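Yersinopine synthase (Yersinia pestis, PDB 6C4M) catalyses the NADPH-dependent reductive condensation of pyruvate with a histidine-derived intermediate, the last step in making the metallophore yersinopine. Local coordinates at residues Pro113-Tyr118 and Pro403-His408; Leu138-Gly143 and Ala249-Ser254; Trp397-Val402 and Pro452-Asp457. All blocks are in the same frame, centred on the assembly; numbering follows the deposited sequence.

Contact 1: residues Pro113-Tyr118 and Pro403-His408; sequences PADHYY and PLEDVH. With NAP (NADP nicotinamide-adenine-dinucleotide phosphate), chain B.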
loop_
_atom_site.group_PDB
_atom_site.type_symbol
_atom_site.label_atom_id
_atom_site.label_comp_id
_atom_site.label_asym_id
_atom_site.label_seq_id
_atom_site.Cartn_x
_atom_site.Cartn_y
_atom_site.Cartn_z
ATOM N N PRO A 113 4.852 -27.645 -17.104
ATOM C CA PRO A 113 5.672 -26.692 -16.345
ATOM C C PRO A 113 7.134 -27.103 -16.371
ATOM O O PRO A 113 7.474 -28.283 -16.483
ATOM C CB PRO A 113 5.093 -26.765 -14.921
ATOM C CG PRO A 113 3.747 -27.395 -15.075
ATOM C CD PRO A 113 3.873 -28.325 -16.236
ATOM N N ALA A 114 8.011 -26.109 -16.230
ATOM C CA ALA A 114 9.436 -26.387 -16.395
ATOM C C ALA A 114 9.954 -27.422 -15.401
ATOM O O ALA A 114 10.938 -28.105 -15.693
ATOM C CB ALA A 114 10.265 -25.109 -16.271
ATOM N N ASP A 115 9.366 -27.521 -14.202
ATOM C CA ASP A 115 9.928 -28.487 -13.262
ATOM C C ASP A 115 9.579 -29.929 -13.635
ATOM O O ASP A 115 9.937 -30.869 -12.896
ATOM C CB ASP A 115 9.468 -28.159 -11.817
ATOM C CG ASP A 115 7.963 -28.267 -11.640
ATOM O OD1 ASP A 115 7.222 -27.885 -12.576
ATOM O OD2 ASP A 115 7.513 -28.723 -10.552
ATOM N N HIS A 116 8.875 -30.117 -14.752
ATOM C CA HIS A 116 8.516 -31.430 -15.273
ATOM C C HIS A 116 9.143 -31.713 -16.637
ATOM O O HIS A 116 8.864 -32.765 -17.225
ATOM C CB HIS A 116 6.992 -31.563 -15.357
ATOM C CG HIS A 116 6.344 -31.741 -14.020
ATOM N ND1 HIS A 116 6.088 -32.988 -13.486
ATOM C CD2 HIS A 116 5.946 -30.837 -13.084
ATOM C CE1 HIS A 116 5.553 -32.845 -12.283
ATOM N NE2 HIS A 116 5.452 -31.551 -12.020
ATOM N N TYR A 117 10.014 -30.832 -17.130
ATOM C CA TYR A 117 10.717 -31.115 -18.386
ATOM C C TYR A 117 11.510 -32.402 -18.266
ATOM O O TYR A 117 11.494 -33.231 -19.169
ATOM C CB TYR A 117 11.674 -29.995 -18.733
ATOM C CG TYR A 117 11.038 -28.682 -19.166
ATOM C CD1 TYR A 117 9.675 -28.584 -19.436
ATOM C CD2 TYR A 117 11.813 -27.548 -19.318
ATOM C CE1 TYR A 117 9.112 -27.399 -19.840
ATOM C CE2 TYR A 117 11.260 -26.372 -19.717
ATOM C CZ TYR A 117 9.903 -26.299 -19.997
ATOM O OH TYR A 117 9.328 -25.107 -20.413
ATOM N N TYR A 118 12.238 -32.568 -17.160
ATOM C CA TYR A 118 13.123 -33.720 -17.033
ATOM C C TYR A 118 12.326 -35.009 -17.099
ATOM O O TYR A 118 12.644 -35.912 -17.892
ATOM C CB TYR A 118 13.905 -33.655 -15.729
ATOM C CG TYR A 118 14.749 -34.874 -15.423
ATOM C CD1 TYR A 118 15.925 -35.118 -16.132
ATOM C CD2 TYR A 118 14.376 -35.792 -14.433
ATOM C CE1 TYR A 118 16.711 -36.237 -15.862
ATOM C CE2 TYR A 118 15.165 -36.914 -14.156
ATOM C CZ TYR A 118 16.325 -37.125 -14.881
ATOM O OH TYR A 118 17.131 -38.213 -14.625
ATOM N N PRO A 403 3.088 -23.376 -4.147
ATOM C CA PRO A 403 4.524 -23.225 -4.446
ATOM C C PRO A 403 5.282 -24.460 -4.971
ATOM O O PRO A 403 6.513 -24.400 -5.078
ATOM C CB PRO A 403 5.087 -22.875 -3.082
ATOM C CG PRO A 403 4.294 -23.825 -2.151
ATOM C CD PRO A 403 2.879 -23.882 -2.783
ATOM N N LEU A 404 4.581 -25.552 -5.256
ATOM C CA LEU A 404 5.277 -26.805 -5.594
ATOM C C LEU A 404 6.253 -26.608 -6.750
ATOM O O LEU A 404 7.420 -27.033 -6.677
ATOM C CB LEU A 404 4.262 -27.896 -5.931
ATOM C CG LEU A 404 4.868 -29.257 -6.296
ATOM C CD1 LEU A 404 5.652 -29.817 -5.146
ATOM C CD2 LEU A 404 3.768 -30.202 -6.694
ATOM N N GLU A 405 5.794 -25.970 -7.833
ATOM C CA GLU A 405 6.663 -25.720 -8.991
ATOM C C GLU A 405 7.831 -24.810 -8.613
ATOM O O GLU A 405 8.979 -25.046 -9.029
ATOM C CB GLU A 405 5.844 -25.101 -10.127
ATOM C CG GLU A 405 4.845 -26.067 -10.837
ATOM C CD GLU A 405 3.926 -25.340 -11.840
ATOM O OE1 GLU A 405 4.271 -24.215 -12.271
ATOM O OE2 GLU A 405 2.851 -25.889 -12.174
ATOM N N ASP A 406 7.560 -23.802 -7.766
ATOM C CA ASP A 406 8.561 -22.800 -7.400
ATOM C C ASP A 406 9.612 -23.400 -6.487
ATOM O O ASP A 406 10.800 -23.076 -6.590
ATOM C CB ASP A 406 7.870 -21.599 -6.725
ATOM C CG ASP A 406 6.693 -21.075 -7.550
ATOM O OD1 ASP A 406 6.895 -20.314 -8.533
ATOM O OD2 ASP A 406 5.555 -21.485 -7.249
ATOM N N VAL A 407 9.197 -24.288 -5.596
ATOM C CA VAL A 407 10.155 -24.966 -4.748
ATOM C C VAL A 407 11.089 -25.826 -5.590
ATOM O O VAL A 407 12.314 -25.778 -5.427
ATOM C CB VAL A 407 9.412 -25.771 -3.678
ATOM C CG1 VAL A 407 10.342 -26.657 -2.931
ATOM C CG2 VAL A 407 8.734 -24.744 -2.700
ATOM N N HIS A 408 10.532 -26.605 -6.521
ATOM C CA HIS A 408 11.375 -27.416 -7.398
ATOM C C HIS A 408 12.355 -26.544 -8.186
ATOM O O HIS A 408 13.563 -26.804 -8.212
ATOM C CB HIS A 408 10.499 -28.219 -8.354
ATOM C CG HIS A 408 9.713 -29.306 -7.703
ATOM N ND1 HIS A 408 8.578 -29.828 -8.279
ATOM C CD2 HIS A 408 9.889 -29.977 -6.538
ATOM C CE1 HIS A 408 8.085 -30.774 -7.505
ATOM N NE2 HIS A 408 8.852 -30.874 -6.429
HETATM P PA NAP B . -0.630 -26.157 -16.683
HETATM O O1A NAP B . 0.692 -25.531 -16.461
HETATM O O2A NAP B . -1.542 -26.053 -15.432
HETATM O O5B NAP B . -0.372 -27.730 -17.085
HETATM C C5B NAP B . 0.111 -27.933 -18.432
HETATM C C4B NAP B . 0.241 -29.452 -18.653
HETATM O O4B NAP B . 1.237 -29.972 -17.575
HETATM C C3B NAP B . -0.872 -30.064 -18.462
HETATM O O3B NAP B . -1.008 -31.195 -19.379
HETATM C C2B NAP B . -0.788 -30.662 -16.931
HETATM O O2B NAP B . -1.639 -31.854 -16.808
HETATM C C1B NAP B . 0.440 -30.990 -16.751
HETATM N N9A NAP B . 0.770 -30.663 -15.363
HETATM C C8A NAP B . 0.578 -29.605 -14.559
HETATM N N7A NAP B . 1.104 -29.960 -13.378
HETATM C C5A NAP B . 1.607 -31.230 -13.487
HETATM C C6A NAP B . 2.241 -31.979 -12.528
HETATM N N6A NAP B . 2.600 -31.782 -11.123
HETATM N N1A NAP B . 2.667 -33.218 -12.837
HETATM C C2A NAP B . 2.479 -33.719 -14.105
HETATM N N3A NAP B . 1.847 -32.968 -15.052
HETATM C C4A NAP B . 1.411 -31.699 -14.727
HETATM O O3 NAP B . -1.357 -25.364 -17.943
HETATM P PN NAP B . -0.924 -24.020 -18.733
HETATM O O1N NAP B . -1.351 -24.259 -20.114
HETATM O O2N NAP B . -1.700 -22.872 -18.043
HETATM O O5D NAP B . 0.694 -23.621 -18.646
HETATM C C5D NAP B . 1.614 -23.997 -19.706
HETATM C C4D NAP B . 2.994 -23.444 -19.299
HETATM O O4D NAP B . 2.933 -21.850 -19.221
HETATM C C3D NAP B . 3.404 -23.827 -18.108
HETATM O O3D NAP B . 4.913 -23.799 -18.164
HETATM C C2D NAP B . 2.993 -22.731 -17.118
HETATM O O2D NAP B . 3.915 -22.673 -16.134
HETATM C C1D NAP B . 3.134 -21.469 -17.990
HETATM N N1N NAP B . 2.177 -20.380 -17.675
HETATM C C2N NAP B . 0.949 -20.317 -18.235
HETATM C C3N NAP B . 0.103 -19.231 -17.914
HETATM C C7N NAP B . -1.311 -19.124 -18.526
HETATM O O7N NAP B . -1.834 -18.091 -18.673
HETATM N N7N NAP B . -1.958 -20.350 -18.908
HETATM C C4N NAP B . 0.512 -18.263 -17.041
HETATM C C5N NAP B . 1.731 -18.336 -16.484
HETATM C C6N NAP B . 2.583 -19.399 -16.807
HETATM P P2B NAP B . -3.292 -31.680 -16.455
HETATM O O1X NAP B . -3.405 -31.479 -14.959
HETATM O O2X NAP B . -3.848 -30.491 -17.163
HETATM O O3X NAP B . -4.001 -32.961 -16.829
#
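H408 ND1 donates to D115 OD2 across 2.7 Å, and an N-H...O angle of 169° marks the bond as nearly straight. OD2 accepts with its anti lone pair, the one turned away from OD1, and lies close to the imidazole plane, so OD2 meets the ring at its edge, the carboxylate itself turned 35° from that plane. D115 reaches this place with CG between the backbone N and the carbonyl carbon (chi1 63°). Nearer the backbones, D115 CB lies 3.6 Å from H408 CB. One face of the imidazole also carries L404 O, which sits above the plane toward the rim.

D115 OD1 is buried by the contact and finds no polar partner in the model; its neighbour is the methylene E405 CG, 3.5 Å away. D115 OD1 and E405 OE1 stand 4.7 Å apart. The extended E405 side chain crosses P113 at about a right angle, its OE2 3.4 Å from P113 CG.

Both P113 and H116 also touch the cofactor. P113 CD rests 3.4 Å from O4B of the adenosine ribose, while one face of the H116 ring lies against the adenine, with H116 CE1 3.0 Å from N1A. D406, next to E405 on helix 401-419, is hydrogen-bonded through OD1 to ND1 of H260, the inferred proton donor/acceptor. The arrangement thus belongs to a cofactor cleft, where the loop after strand 107-110 of a Rossmann-type nucleotide-binding fold faces a helix from the C-terminal part of an opine dehydrogenase.

Contact 2: residues Leu138-Gly143 and Ala249-Ser254; sequences LSSSMG and AAERFS. With NAP (NADP nicotinamide-adenine-dinucleotide phosphate), chain B.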
loop_
_atom_site.group_PDB
_atom_site.type_symbol
_atom_site.label_atom_id
_atom_site.label_comp_id
_atom_site.label_asym_id
_atom_site.label_seq_id
_atom_site.Cartn_x
_atom_site.Cartn_y
_atom_site.Cartn_z
ATOM N N LEU A 138 8.259 -23.772 -23.716
ATOM C CA LEU A 138 7.252 -22.732 -23.839
ATOM C C LEU A 138 7.342 -21.728 -22.695
ATOM O O LEU A 138 7.147 -20.525 -22.911
ATOM C CB LEU A 138 5.858 -23.360 -23.908
ATOM C CG LEU A 138 4.687 -22.368 -24.118
ATOM C CD1 LEU A 138 4.742 -21.718 -25.484
ATOM C CD2 LEU A 138 3.349 -23.074 -23.965
ATOM N N SER A 139 7.624 -22.193 -21.468
ATOM C CA SER A 139 7.764 -21.301 -20.308
ATOM C C SER A 139 8.913 -21.823 -19.454
ATOM O O SER A 139 8.713 -22.538 -18.469
ATOM C CB SER A 139 6.485 -21.193 -19.497
ATOM O OG SER A 139 6.625 -20.131 -18.559
ATOM N N SER A 140 10.114 -21.413 -19.807
ATOM C CA SER A 140 11.326 -22.004 -19.284
ATOM C C SER A 140 11.625 -21.543 -17.857
ATOM O O SER A 140 11.015 -20.615 -17.317
ATOM C CB SER A 140 12.484 -21.630 -20.194
ATOM O OG SER A 140 13.374 -22.702 -20.323
ATOM N N SER A 141 12.614 -22.193 -17.253
ATOM C CA SER A 141 13.253 -21.716 -16.033
ATOM C C SER A 141 14.744 -21.589 -16.316
ATOM O O SER A 141 15.257 -22.120 -17.306
ATOM C CB SER A 141 13.007 -22.662 -14.857
ATOM O OG SER A 141 13.560 -22.139 -13.648
ATOM N N MET A 142 15.450 -20.918 -15.414
ATOM C CA MET A 142 16.902 -20.848 -15.528
ATOM C C MET A 142 17.508 -22.243 -15.403
ATOM O O MET A 142 17.278 -22.943 -14.411
ATOM C CB MET A 142 17.489 -19.942 -14.453
ATOM C CG MET A 142 17.486 -18.455 -14.822
ATOM S SD MET A 142 17.890 -17.324 -13.433
ATOM C CE MET A 142 16.336 -17.263 -12.558
ATOM N N GLY A 143 18.314 -22.618 -16.403
ATOM C CA GLY A 143 18.946 -23.922 -16.460
ATOM C C GLY A 143 18.198 -24.922 -17.313
ATOM O O GLY A 143 18.769 -25.957 -17.686
ATOM N N ALA A 249 20.614 -16.598 -20.864
ATOM C CA ALA A 249 20.432 -15.169 -21.035
ATOM C C ALA A 249 19.010 -14.808 -21.432
ATOM O O ALA A 249 18.646 -13.633 -21.353
ATOM C CB ALA A 249 21.402 -14.621 -22.071
ATOM N N ALA A 250 18.207 -15.776 -21.875
ATOM C CA ALA A 250 16.766 -15.560 -22.009
ATOM C C ALA A 250 16.014 -15.989 -20.746
ATOM O O ALA A 250 15.066 -15.306 -20.332
ATOM C CB ALA A 250 16.206 -16.335 -23.201
ATOM N N GLU A 251 16.437 -17.110 -20.131
ATOM C CA GLU A 251 15.703 -17.696 -19.016
ATOM C C GLU A 251 15.753 -16.789 -17.789
ATOM O O GLU A 251 14.881 -16.857 -16.918
ATOM C CB GLU A 251 16.288 -19.082 -18.685
ATOM C CG GLU A 251 16.036 -20.150 -19.759
ATOM C CD GLU A 251 16.995 -21.351 -19.718
ATOM O OE1 GLU A 251 17.995 -21.354 -18.965
ATOM O OE2 GLU A 251 16.760 -22.326 -20.493
ATOM N N ARG A 252 16.803 -15.991 -17.683
ATOM C CA ARG A 252 16.931 -15.040 -16.602
ATOM C C ARG A 252 15.753 -14.076 -16.544
ATOM O O ARG A 252 15.539 -13.466 -15.503
ATOM C CB ARG A 252 18.245 -14.279 -16.743
ATOM C CG ARG A 252 18.305 -13.371 -17.963
ATOM C CD ARG A 252 19.644 -12.647 -18.039
ATOM N NE ARG A 252 19.754 -11.924 -19.312
ATOM C CZ ARG A 252 20.275 -10.706 -19.468
ATOM N NH1 ARG A 252 20.780 -10.044 -18.436
ATOM N NH2 ARG A 252 20.295 -10.152 -20.676
ATOM N N PHE A 253 14.973 -13.951 -17.618
ATOM C CA PHE A 253 13.768 -13.135 -17.640
ATOM C C PHE A 253 12.493 -13.913 -17.291
ATOM O O PHE A 253 11.403 -13.566 -17.783
ATOM C CB PHE A 253 13.637 -12.469 -19.016
ATOM C CG PHE A 253 14.698 -11.453 -19.283
ATOM C CD1 PHE A 253 14.641 -10.226 -18.666
ATOM C CD2 PHE A 253 15.751 -11.720 -20.132
ATOM C CE1 PHE A 253 15.614 -9.266 -18.897
ATOM C CE2 PHE A 253 16.739 -10.774 -20.362
ATOM C CZ PHE A 253 16.668 -9.543 -19.747
ATOM N N SER A 254 12.578 -14.940 -16.432
ATOM C CA SER A 254 11.388 -15.646 -15.935
ATOM C C SER A 254 10.898 -14.964 -14.644
ATOM O O SER A 254 11.439 -15.200 -13.562
ATOM C CB SER A 254 11.692 -17.121 -15.670
ATOM O OG SER A 254 12.246 -17.732 -16.833
HETATM P PA NAP B . -0.630 -26.157 -16.683
HETATM O O1A NAP B . 0.692 -25.531 -16.461
HETATM O O2A NAP B . -1.542 -26.053 -15.432
HETATM O O5B NAP B . -0.372 -27.730 -17.085
HETATM C C5B NAP B . 0.111 -27.933 -18.432
HETATM C C4B NAP B . 0.241 -29.452 -18.653
HETATM O O4B NAP B . 1.237 -29.972 -17.575
HETATM C C3B NAP B . -0.872 -30.064 -18.462
HETATM O O3B NAP B . -1.008 -31.195 -19.379
HETATM C C2B NAP B . -0.788 -30.662 -16.931
HETATM O O2B NAP B . -1.639 -31.854 -16.808
HETATM C C1B NAP B . 0.440 -30.990 -16.751
HETATM N N9A NAP B . 0.770 -30.663 -15.363
HETATM C C8A NAP B . 0.578 -29.605 -14.559
HETATM N N7A NAP B . 1.104 -29.960 -13.378
HETATM C C5A NAP B . 1.607 -31.230 -13.487
HETATM C C6A NAP B . 2.241 -31.979 -12.528
HETATM N N6A NAP B . 2.600 -31.782 -11.123
HETATM N N1A NAP B . 2.667 -33.218 -12.837
HETATM C C2A NAP B . 2.479 -33.719 -14.105
HETATM N N3A NAP B . 1.847 -32.968 -15.052
HETATM C C4A NAP B . 1.411 -31.699 -14.727
HETATM O O3 NAP B . -1.357 -25.364 -17.943
HETATM P PN NAP B . -0.924 -24.020 -18.733
HETATM O O1N NAP B . -1.351 -24.259 -20.114
HETATM O O2N NAP B . -1.700 -22.872 -18.043
HETATM O O5D NAP B . 0.694 -23.621 -18.646
HETATM C C5D NAP B . 1.614 -23.997 -19.706
HETATM C C4D NAP B . 2.994 -23.444 -19.299
HETATM O O4D NAP B . 2.933 -21.850 -19.221
HETATM C C3D NAP B . 3.404 -23.827 -18.108
HETATM O O3D NAP B . 4.913 -23.799 -18.164
HETATM C C2D NAP B . 2.993 -22.731 -17.118
HETATM O O2D NAP B . 3.915 -22.673 -16.134
HETATM C C1D NAP B . 3.134 -21.469 -17.990
HETATM N N1N NAP B . 2.177 -20.380 -17.675
HETATM C C2N NAP B . 0.949 -20.317 -18.235
HETATM C C3N NAP B . 0.103 -19.231 -17.914
HETATM C C7N NAP B . -1.311 -19.124 -18.526
HETATM O O7N NAP B . -1.834 -18.091 -18.673
HETATM N N7N NAP B . -1.958 -20.350 -18.908
HETATM C C4N NAP B . 0.512 -18.263 -17.041
HETATM C C5N NAP B . 1.731 -18.336 -16.484
HETATM C C6N NAP B . 2.583 -19.399 -16.807
HETATM P P2B NAP B . -3.292 -31.680 -16.455
HETATM O O1X NAP B . -3.405 -31.479 -14.959
HETATM O O2X NAP B . -3.848 -30.491 -17.163
HETATM O O3X NAP B . -4.001 -32.961 -16.829
#
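E251 and G143 make the clearest polar bond, G143 N to E251 OE1 at 2.9 Å with an N-H...O angle of 147°; the donor approaches from above the carboxylate, 51° out of its plane. E251 CG stands anti to the carbonyl carbon, beside the backbone N (chi1 -69°), and the chain beyond it is extended. E251 OE2 takes the amide of G145 and pairs with S164 OG, so the carboxylate takes two amides at the N-terminal end of helix 144-154, G143 being its N-cap residue. S140 OG lies 3.4 Å from E251 OE2, at most a weak bond, since its proton may serve another acceptor; its stronger partner is S164 OG. S254 OG lies 2.8 Å from E251 O and 3.2 Å from S140 O, and S166 O is a further acceptor; the one proton cannot serve all three at once.

Two acceptors are also pressed together: S141 O is 3.3 Å from E251 OE1 without a bond between them, although S144 OG bonds to S141 O. M142 N is buried with no partner in the model.

By packing alone, M142 lies over the backbone of E251 and R252, its CG 3.7 Å from E251 O and its SD 4.0 Å from R252 CA.

The loop between strand 134-137 and helix 144-154 is thereby set against residues 249-254, which follow on from helix 247-251, with helices 294-313 and 401-419 touching M142 through L311 and L413.

Contact 3: residues Trp397-Val402 and Pro452-Asp457; sequences WHLPRV and PSLLGD
W397 and H398, which form the short strand 397-398, pass L454 in a 3-10 turn that begins at P452, and the nearest CA atoms, of H398 and L454, are 6.7 Å apart. The first segment then runs through L399 to P400, the N-cap of helix 401-419. The turn in the second is closed by the bond from L455 N to P452 O. No direct hydrogen bond joins the segments; a water does so instead. It accepts from L399 N at 2.8 Å and is hydrogen-bonded to S453 OG at 2.7 Å. S453 OG is also bonded to H451 ND1, so this hydroxyl has a partner beside the water.

The apolar contact is carried by the two methyls of L454, which are pushed against backbone as much as against side chains. L454 CD1 lies 3.6 Å from L399 N and 3.9 Å from L399 CG. The other methyl, CD2, is 3.6 Å from W397 O and 4.3 Å from W397 CB, so that L454 covers the chain from W397 to L399. L399 meets it with CG anti to its own carbonyl carbon (chi1 -68°). The W397 indole leads off from this patch and packs edge-to-face with F441. H398 points its CB away from the turn, its NE2 bonded to D392 and its ring beside those of H451 and Y390.

R401, further along the chain, takes no part in this interface; its NH2 pairs instead with O2A of the NADP diphosphate. The contact closes the short antiparallel pair 390-391/397-398 against the loop before helix 459-471, while helix 425-445 touches W397, L399 and L454, and helix 267-274 packs on L399 and P400.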
loop_
_atom_site.group_PDB
_atom_site.type_symbol
_atom_site.label_atom_id
_atom_site.label_comp_id
_atom_site.label_asym_id
_atom_site.label_seq_id
_atom_site.Cartn_x
_atom_site.Cartn_y
_atom_site.Cartn_z
ATOM N N TRP A 397 -2.744 -36.236 0.125
ATOM C CA TRP A 397 -2.540 -34.794 0.180
ATOM C C TRP A 397 -1.533 -34.330 -0.863
ATOM O O TRP A 397 -0.492 -34.967 -1.071
ATOM C CB TRP A 397 -2.060 -34.381 1.567
ATOM C CG TRP A 397 -3.111 -34.482 2.602
ATOM C CD1 TRP A 397 -3.283 -35.493 3.505
ATOM C CD2 TRP A 397 -4.149 -33.527 2.856
ATOM N NE1 TRP A 397 -4.364 -35.222 4.299
ATOM C CE2 TRP A 397 -4.918 -34.026 3.924
ATOM C CE3 TRP A 397 -4.501 -32.295 2.281
ATOM C CZ2 TRP A 397 -6.022 -33.337 4.438
ATOM C CZ3 TRP A 397 -5.596 -31.624 2.780
ATOM C CH2 TRP A 397 -6.342 -32.144 3.864
ATOM N N HIS A 398 -1.854 -33.205 -1.509
ATOM C CA HIS A 398 -1.004 -32.545 -2.496
ATOM C C HIS A 398 -0.724 -31.102 -2.093
ATOM O O HIS A 398 -1.511 -30.465 -1.389
ATOM C CB HIS A 398 -1.659 -32.472 -3.886
ATOM C CG HIS A 398 -1.721 -33.769 -4.624
ATOM N ND1 HIS A 398 -1.011 -33.994 -5.784
ATOM C CD2 HIS A 398 -2.441 -34.890 -4.393
ATOM C CE1 HIS A 398 -1.271 -35.213 -6.222
ATOM N NE2 HIS A 398 -2.139 -35.777 -5.399
ATOM N N LEU A 399 0.378 -30.579 -2.605
ATOM C CA LEU A 399 0.609 -29.144 -2.695
ATOM C C LEU A 399 0.039 -28.594 -3.992
ATOM O O LEU A 399 0.146 -29.248 -5.036
ATOM C CB LEU A 399 2.097 -28.856 -2.653
ATOM C CG LEU A 399 2.716 -29.172 -1.295
ATOM C CD1 LEU A 399 4.191 -29.435 -1.468
ATOM C CD2 LEU A 399 2.487 -28.007 -0.356
ATOM N N PRO A 400 -0.524 -27.382 -3.984
ATOM C CA PRO A 400 -0.916 -26.743 -5.251
ATOM C C PRO A 400 0.309 -26.301 -6.035
ATOM O O PRO A 400 1.433 -26.261 -5.525
ATOM C CB PRO A 400 -1.761 -25.556 -4.815
ATOM C CG PRO A 400 -1.287 -25.239 -3.432
ATOM C CD PRO A 400 -0.778 -26.505 -2.822
ATOM N N ARG A 401 0.087 -25.970 -7.315
ATOM C CA ARG A 401 1.225 -25.718 -8.188
ATOM C C ARG A 401 2.032 -24.518 -7.715
ATOM O O ARG A 401 3.248 -24.454 -7.931
ATOM C CB ARG A 401 0.756 -25.521 -9.628
ATOM C CG ARG A 401 -0.165 -24.322 -9.810
ATOM C CD ARG A 401 0.006 -23.668 -11.181
ATOM N NE ARG A 401 -1.044 -24.081 -12.103
ATOM C CZ ARG A 401 -2.185 -23.421 -12.290
ATOM N NH1 ARG A 401 -2.438 -22.298 -11.615
ATOM N NH2 ARG A 401 -3.075 -23.887 -13.163
ATOM N N VAL A 402 1.386 -23.547 -7.085
ATOM C CA VAL A 402 2.088 -22.565 -6.270
ATOM C C VAL A 402 1.977 -23.027 -4.817
ATOM O O VAL A 402 0.857 -23.073 -4.277
ATOM C CB VAL A 402 1.522 -21.144 -6.476
ATOM C CG1 VAL A 402 2.220 -20.177 -5.558
ATOM C CG2 VAL A 402 1.716 -20.723 -7.957
ATOM N N PRO A 452 3.286 -38.908 -3.192
ATOM C CA PRO A 452 4.761 -38.974 -3.247
ATOM C C PRO A 452 5.440 -37.677 -3.642
ATOM O O PRO A 452 6.612 -37.479 -3.289
ATOM C CB PRO A 452 5.022 -40.069 -4.299
ATOM C CG PRO A 452 3.837 -40.953 -4.201
ATOM C CD PRO A 452 2.665 -40.040 -3.902
ATOM N N SER A 453 4.760 -36.795 -4.378
ATOM C CA SER A 453 5.353 -35.500 -4.702
ATOM C C SER A 453 5.700 -34.703 -3.449
ATOM O O SER A 453 6.618 -33.878 -3.479
ATOM C CB SER A 453 4.411 -34.698 -5.595
ATOM O OG SER A 453 3.141 -34.503 -4.996
ATOM N N LEU A 454 4.989 -34.930 -2.338
ATOM C CA LEU A 454 5.351 -34.276 -1.084
ATOM C C LEU A 454 6.617 -34.838 -0.450
ATOM O O LEU A 454 7.124 -34.230 0.502
ATOM C CB LEU A 454 4.220 -34.394 -0.053
ATOM C CG LEU A 454 3.199 -33.277 -0.077
ATOM C CD1 LEU A 454 2.606 -33.095 -1.445
ATOM C CD2 LEU A 454 2.087 -33.520 0.932
ATOM N N LEU A 455 7.118 -35.989 -0.927
ATOM C CA LEU A 455 8.122 -36.750 -0.198
ATOM C C LEU A 455 9.459 -36.834 -0.912
ATOM O O LEU A 455 10.384 -37.469 -0.387
ATOM C CB LEU A 455 7.598 -38.180 0.077
ATOM C CG LEU A 455 6.212 -38.250 0.734
ATOM C CD1 LEU A 455 5.677 -39.659 0.858
ATOM C CD2 LEU A 455 6.310 -37.586 2.098
ATOM N N GLY A 456 9.577 -36.282 -2.111
ATOM C CA GLY A 456 10.830 -36.340 -2.836
ATOM C C GLY A 456 10.663 -35.628 -4.151
ATOM O O GLY A 456 9.552 -35.257 -4.546
ATOM N N ASP A 457 11.790 -35.473 -4.842
ATOM C CA ASP A 457 11.833 -34.831 -6.142
ATOM C C ASP A 457 13.125 -35.262 -6.813
ATOM O O ASP A 457 13.992 -35.872 -6.186
ATOM C CB ASP A 457 11.775 -33.308 -5.992
ATOM C CG ASP A 457 12.933 -32.765 -5.176
ATOM O OD1 ASP A 457 14.108 -32.996 -5.526
ATOM O OD2 ASP A 457 12.662 -32.094 -4.168
HETATM O O HOH W 1 1.847 -32.230 -4.400
#

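All three contacts reach NADP: contact 1 at the adenosine, contact 2 at the nicotinamide ribose, where S139 CB is 3.3 Å from O3D, and contact 3 through R401 at the diphosphate. The centres of contacts 1 and 2 are 13 Å apart, and Y117 OH probably bonds to S139 O at 3.3 Å. Contacts 1 and 3 share helix 401-419, with centres 10 Å apart; L404 CD1 packs 4.0 Å from L399 CD1, and H408 NE2 lies 3.8 Å from D457 CB. Contacts 2 and 3 do not touch, their nearest atoms being about 11 Å apart. The side chain of the inferred catalytic H260 packs on V402 and lies about 7 Å from that of E405 and about 10 Å from that of S254.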